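Glycosyl hydrolase family 2, TIM barrel domain protein (Faecalibacterium prausnitzii A2-165, PDB 6ED2) is a gut bacterial glycoside hydrolase of family 2, a beta-glucuronidase that probably cleaves glucuronic acid from glucuronide conjugates. Local coordinates at residues A[330-342]-A[360-372]. Sequence-based numbering, arbitrary orientation.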
loop_
_atom_site.group_PDB
_atom_site.type_symbol
_atom_site.label_atom_id
_atom_site.label_comp_id
_atom_site.label_asym_id
_atom_site.label_seq_id
_atom_site.Cartn_x
_atom_site.Cartn_y
_atom_site.Cartn_z
ATOM N N ARG A 330 -5.126 24.401 -0.276
ATOM C CA ARG A 330 -6.207 24.872 0.590
ATOM C C ARG A 330 -7.385 25.432 -0.198
ATOM O O ARG A 330 -8.297 26.015 0.402
ATOM C CB ARG A 330 -5.703 25.933 1.578
ATOM C CG ARG A 330 -4.416 25.543 2.277
ATOM C CD ARG A 330 -4.300 26.034 3.747
ATOM N NE ARG A 330 -2.970 25.634 4.215
ATOM C CZ ARG A 330 -2.674 24.405 4.629
ATOM N NH1 ARG A 330 -3.615 23.467 4.684
ATOM N NH2 ARG A 330 -1.433 24.106 4.974
ATOM N N GLY A 331 -7.394 25.246 -1.515
ATOM C CA GLY A 331 -8.496 25.750 -2.319
ATOM C C GLY A 331 -9.834 25.197 -1.863
ATOM O O GLY A 331 -9.952 24.036 -1.465
ATOM N N LEU A 332 -10.846 26.057 -1.900
ATOM C CA LEU A 332 -12.197 25.643 -1.569
ATOM C C LEU A 332 -12.690 24.674 -2.640
ATOM O O LEU A 332 -12.490 24.903 -3.838
ATOM C CB LEU A 332 -13.122 26.865 -1.477
ATOM C CG LEU A 332 -14.603 26.519 -1.233
ATOM C CD1 LEU A 332 -14.801 25.893 0.150
ATOM C CD2 LEU A 332 -15.514 27.747 -1.391
ATOM N N ASP A 333 -13.300 23.579 -2.205
ATOM C CA ASP A 333 -13.891 22.598 -3.107
ATOM C C ASP A 333 -15.166 22.100 -2.445
ATOM O O ASP A 333 -15.108 21.302 -1.504
ATOM C CB ASP A 333 -12.947 21.446 -3.398
ATOM C CG ASP A 333 -13.524 20.487 -4.426
ATOM O OD1 ASP A 333 -13.797 20.938 -5.568
ATOM O OD2 ASP A 333 -13.705 19.295 -4.089
ATOM N N LEU A 334 -16.308 22.574 -2.941
ATOM C CA LEU A 334 -17.579 22.175 -2.355
ATOM C C LEU A 334 -17.841 20.671 -2.409
ATOM O O LEU A 334 -18.505 20.162 -1.488
ATOM C CB LEU A 334 -18.707 22.955 -3.039
ATOM C CG LEU A 334 -18.611 24.461 -2.789
ATOM C CD1 LEU A 334 -19.763 25.233 -3.454
ATOM C CD2 LEU A 334 -18.557 24.732 -1.280
ATOM N N PRO A 335 -17.413 19.917 -3.428
ATOM C CA PRO A 335 -17.612 18.458 -3.330
ATOM C C PRO A 335 -16.859 17.848 -2.162
ATOM O O PRO A 335 -17.430 17.033 -1.424
ATOM C CB PRO A 335 -17.117 17.943 -4.693
ATOM C CG PRO A 335 -17.436 19.094 -5.624
ATOM C CD PRO A 335 -17.034 20.319 -4.794
ATOM N N THR A 336 -15.597 18.244 -1.950
ATOM C CA THR A 336 -14.860 17.756 -0.782
ATOM C C THR A 336 -15.548 18.170 0.515
ATOM O O THR A 336 -15.629 17.376 1.462
ATOM C CB THR A 336 -13.422 18.274 -0.794
ATOM O OG1 THR A 336 -12.796 17.950 -2.036
ATOM C CG2 THR A 336 -12.637 17.651 0.346
ATOM N N VAL A 337 -16.065 19.408 0.565
ATOM C CA VAL A 337 -16.745 19.889 1.768
ATOM C C VAL A 337 -17.980 19.043 2.063
ATOM O O VAL A 337 -18.213 18.629 3.210
ATOM C CB VAL A 337 -17.100 21.380 1.625
ATOM C CG1 VAL A 337 -17.947 21.832 2.803
ATOM C CG2 VAL A 337 -15.818 22.235 1.525
ATOM N N LYS A 338 -18.790 18.771 1.033
ATOM C CA LYS A 338 -19.970 17.931 1.223
ATOM C C LYS A 338 -19.572 16.548 1.719
ATOM O O LYS A 338 -20.130 16.038 2.693
ATOM C CB LYS A 338 -20.758 17.827 -0.086
ATOM C CG LYS A 338 -21.957 16.871 -0.037
ATOM C CD LYS A 338 -23.114 17.482 0.734
ATOM C CE LYS A 338 -24.170 16.460 1.043
ATOM N NZ LYS A 338 -25.277 17.040 1.827
ATOM N N ARG A 339 -18.600 15.926 1.055
ATOM C CA ARG A 339 -18.137 14.608 1.477
ATOM C C ARG A 339 -17.637 14.635 2.922
ATOM O O ARG A 339 -17.927 13.722 3.705
ATOM C CB ARG A 339 -17.040 14.126 0.522
ATOM C CG ARG A 339 -16.291 12.880 0.967
ATOM C CD ARG A 339 -17.134 11.622 0.829
ATOM N NE ARG A 339 -16.314 10.433 1.072
ATOM C CZ ARG A 339 -16.792 9.195 1.149
ATOM N NH1 ARG A 339 -18.092 8.974 1.008
ATOM N NH2 ARG A 339 -15.970 8.175 1.371
ATOM N N ASP A 340 -16.904 15.686 3.301
ATOM C CA ASP A 340 -16.367 15.750 4.667
ATOM C C ASP A 340 -17.495 15.798 5.699
ATOM O O ASP A 340 -17.456 15.081 6.710
ATOM C CB ASP A 340 -15.428 16.955 4.818
ATOM C CG ASP A 340 -14.105 16.782 4.049
ATOM O OD1 ASP A 340 -13.897 15.709 3.432
ATOM O OD2 ASP A 340 -13.263 17.713 4.050
ATOM N N PHE A 341 -18.536 16.593 5.439
ATOM C CA PHE A 341 -19.681 16.600 6.344
ATOM C C PHE A 341 -20.418 15.259 6.350
ATOM O O PHE A 341 -20.839 14.786 7.420
ATOM C CB PHE A 341 -20.609 17.764 5.999
ATOM C CG PHE A 341 -20.165 19.069 6.625
ATOM C CD1 PHE A 341 -20.636 19.451 7.886
ATOM C CD2 PHE A 341 -19.235 19.882 5.985
ATOM C CE1 PHE A 341 -20.215 20.638 8.476
ATOM C CE2 PHE A 341 -18.808 21.074 6.568
ATOM C CZ PHE A 341 -19.298 21.453 7.816
ATOM N N GLU A 342 -20.583 14.622 5.181
ATOM C CA GLU A 342 -21.182 13.288 5.172
ATOM C C GLU A 342 -20.372 12.319 6.037
ATOM O O GLU A 342 -20.946 11.492 6.758
ATOM C CB GLU A 342 -21.313 12.761 3.736
ATOM C CG GLU A 342 -22.337 13.524 2.880
ATOM C CD GLU A 342 -23.702 13.650 3.561
ATOM O OE1 GLU A 342 -24.438 12.635 3.626
ATOM O OE2 GLU A 342 -24.028 14.761 4.056
ATOM N N ALA A 360 -12.937 28.902 4.858
ATOM C CA ALA A 360 -13.860 29.518 3.910
ATOM C C ALA A 360 -15.257 29.577 4.508
ATOM O O ALA A 360 -15.699 28.639 5.173
ATOM C CB ALA A 360 -13.901 28.738 2.592
ATOM N N GLU A 361 -15.953 30.692 4.258
ATOM C CA GLU A 361 -17.299 30.882 4.792
ATOM C C GLU A 361 -18.209 29.702 4.473
ATOM O O GLU A 361 -19.060 29.333 5.292
ATOM C CB GLU A 361 -17.912 32.179 4.237
ATOM C CG GLU A 361 -17.205 33.490 4.625
ATOM C CD GLU A 361 -16.128 33.948 3.637
ATOM O OE1 GLU A 361 -15.351 33.099 3.129
ATOM O OE2 GLU A 361 -16.042 35.177 3.376
ATOM N N GLU A 362 -18.051 29.103 3.279
ATOM C CA GLU A 362 -18.948 28.032 2.842
ATOM C C GLU A 362 -18.948 26.841 3.800
ATOM O O GLU A 362 -19.968 26.156 3.940
ATOM C CB GLU A 362 -18.551 27.581 1.429
ATOM C CG GLU A 362 -18.880 28.607 0.349
ATOM C CD GLU A 362 -17.827 29.685 0.174
ATOM O OE1 GLU A 362 -16.975 29.919 1.081
ATOM O OE2 GLU A 362 -17.858 30.317 -0.901
ATOM N N ILE A 363 -17.826 26.573 4.470
ATOM C CA ILE A 363 -17.791 25.475 5.437
ATOM C C ILE A 363 -18.667 25.786 6.659
ATOM O O ILE A 363 -19.344 24.897 7.190
ATOM C CB ILE A 363 -16.328 25.173 5.819
ATOM C CG1 ILE A 363 -15.593 24.592 4.603
ATOM C CG2 ILE A 363 -16.245 24.227 7.026
ATOM C CD1 ILE A 363 -14.091 24.592 4.728
ATOM N N TYR A 364 -18.677 27.045 7.125
ATOM C CA TYR A 364 -19.562 27.411 8.234
ATOM C C TYR A 364 -21.017 27.359 7.804
ATOM O O TYR A 364 -21.895 26.956 8.586
ATOM C CB TYR A 364 -19.253 28.821 8.758
ATOM C CG TYR A 364 -17.815 29.062 9.163
ATOM C CD1 TYR A 364 -17.448 29.093 10.512
ATOM C CD2 TYR A 364 -16.824 29.264 8.200
ATOM C CE1 TYR A 364 -16.111 29.315 10.894
ATOM C CE2 TYR A 364 -15.500 29.479 8.563
ATOM C CZ TYR A 364 -15.151 29.518 9.925
ATOM O OH TYR A 364 -13.841 29.730 10.288
ATOM N N GLN A 365 -21.294 27.799 6.574
ATOM C CA GLN A 365 -22.661 27.744 6.073
ATOM C C GLN A 365 -23.176 26.309 6.077
ATOM O O GLN A 365 -24.332 26.053 6.440
ATOM C CB GLN A 365 -22.721 28.354 4.673
ATOM C CG GLN A 365 -22.305 29.839 4.630
ATOM C CD GLN A 365 -22.160 30.366 3.198
ATOM O OE1 GLN A 365 -22.407 29.645 2.228
ATOM N NE2 GLN A 365 -21.776 31.627 3.067
ATOM N N MET A 366 -22.316 25.352 5.714
ATOM C CA MET A 366 -22.742 23.955 5.731
ATOM C C MET A 366 -22.908 23.454 7.157
ATOM O O MET A 366 -23.855 22.717 7.451
ATOM C CB MET A 366 -21.748 23.071 4.960
ATOM C CG MET A 366 -22.085 21.567 5.056
ATOM S SD MET A 366 -21.772 20.539 3.585
ATOM C CE MET A 366 -22.866 21.349 2.413
ATOM N N ALA A 367 -21.978 23.814 8.052
ATOM C CA ALA A 367 -22.172 23.503 9.472
ATOM C C ALA A 367 -23.490 24.077 9.979
ATOM O O ALA A 367 -24.213 23.413 10.728
ATOM C CB ALA A 367 -21.001 24.023 10.300
ATOM N N ASP A 368 -23.837 25.296 9.547
ATOM C CA ASP A 368 -25.123 25.877 9.927
ATOM C C ASP A 368 -26.281 24.976 9.524
ATOM O O ASP A 368 -27.261 24.841 10.267
ATOM C CB ASP A 368 -25.296 27.257 9.286
ATOM C CG ASP A 368 -24.433 28.332 9.939
ATOM O OD1 ASP A 368 -23.764 28.077 10.975
ATOM O OD2 ASP A 368 -24.412 29.456 9.398
ATOM N N GLU A 369 -26.188 24.345 8.347
ATOM C CA GLU A 369 -27.292 23.528 7.845
ATOM C C GLU A 369 -27.271 22.119 8.410
ATOM O O GLU A 369 -28.334 21.512 8.585
ATOM C CB GLU A 369 -27.252 23.458 6.319
ATOM C CG GLU A 369 -27.672 24.742 5.626
ATOM C CD GLU A 369 -27.568 24.634 4.111
ATOM O OE1 GLU A 369 -27.376 23.504 3.607
ATOM O OE2 GLU A 369 -27.671 25.678 3.428
ATOM N N GLU A 370 -26.094 21.572 8.701
ATOM C CA GLU A 370 -26.019 20.221 9.242
ATOM C C GLU A 370 -26.050 20.174 10.768
ATOM O O GLU A 370 -26.023 19.078 11.338
ATOM C CB GLU A 370 -24.764 19.526 8.722
ATOM C CG GLU A 370 -24.676 19.540 7.195
ATOM C CD GLU A 370 -25.847 18.832 6.520
ATOM O OE1 GLU A 370 -26.433 17.886 7.108
ATOM O OE2 GLU A 370 -26.200 19.244 5.399
ATOM N N GLY A 371 -26.096 21.318 11.445
ATOM C CA GLY A 371 -26.118 21.315 12.898
ATOM C C GLY A 371 -24.827 20.829 13.526
ATOM O O GLY A 371 -24.843 19.942 14.383
ATOM N N PHE A 372 -23.702 21.393 13.096
ATOM C CA PHE A 372 -22.392 21.094 13.658
ATOM C C PHE A 372 -21.901 22.292 14.461
ATOM O O PHE A 372 -22.208 23.439 14.133
ATOM C CB PHE A 372 -21.374 20.755 12.563
ATOM C CG PHE A 372 -21.344 19.295 12.192
ATOM C CD1 PHE A 372 -22.261 18.774 11.293
ATOM C CD2 PHE A 372 -20.399 18.445 12.746
ATOM C CE1 PHE A 372 -22.236 17.425 10.956
ATOM C CE2 PHE A 372 -20.373 17.091 12.417
ATOM C CZ PHE A 372 -21.290 16.581 11.520
HETATM O O HOH W 1 -23.985 17.713 4.034
#
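Met366 CG, anti to the backbone N (chi1 175°), is carried over one face of the Phe341 ring, a CH-pi contact 3.5 Å from the centroid; the flexible thioether then turns at the sulfur, an oblique Met-aromatic contact. The edge of Phe341 points to the face of Phe372, a T-shaped pair with planes at 88° and their CD1 atoms 3.8 Å apart. Phe341 is a knob in a hole of Ile363, Met366, Ala367 and Glu370; small Ala367 lets its CZ come 3.5 Å from Ile363 O of the backbone. One turn earlier, branched Val337 and Ile363 mesh. Before the first helix begins, Leu332 CD2 lies over the face of the Glu362 carboxylate, 3.4 Å from CD; Glu362 OE2 is hydrogen-bonded to Tyr30 OH. On the polar side a water accepts from Lys338 NZ (2.6 Å) and donates to Glu342 OE2 and, weakly, Glu370 OE2; NZ also hydrogen-bonds to Ser70 O of the second subunit, and Glu370 OE1 salt-bridges to Lys345. Segments 334-342 and 361-370 run in the same sense, axes 36° apart; helices 334-347 and 361-370 are successive outer helices of the TIM barrel, joined through strand 351-353, and Ala367 touches Ile374 on the next strand, 373-377.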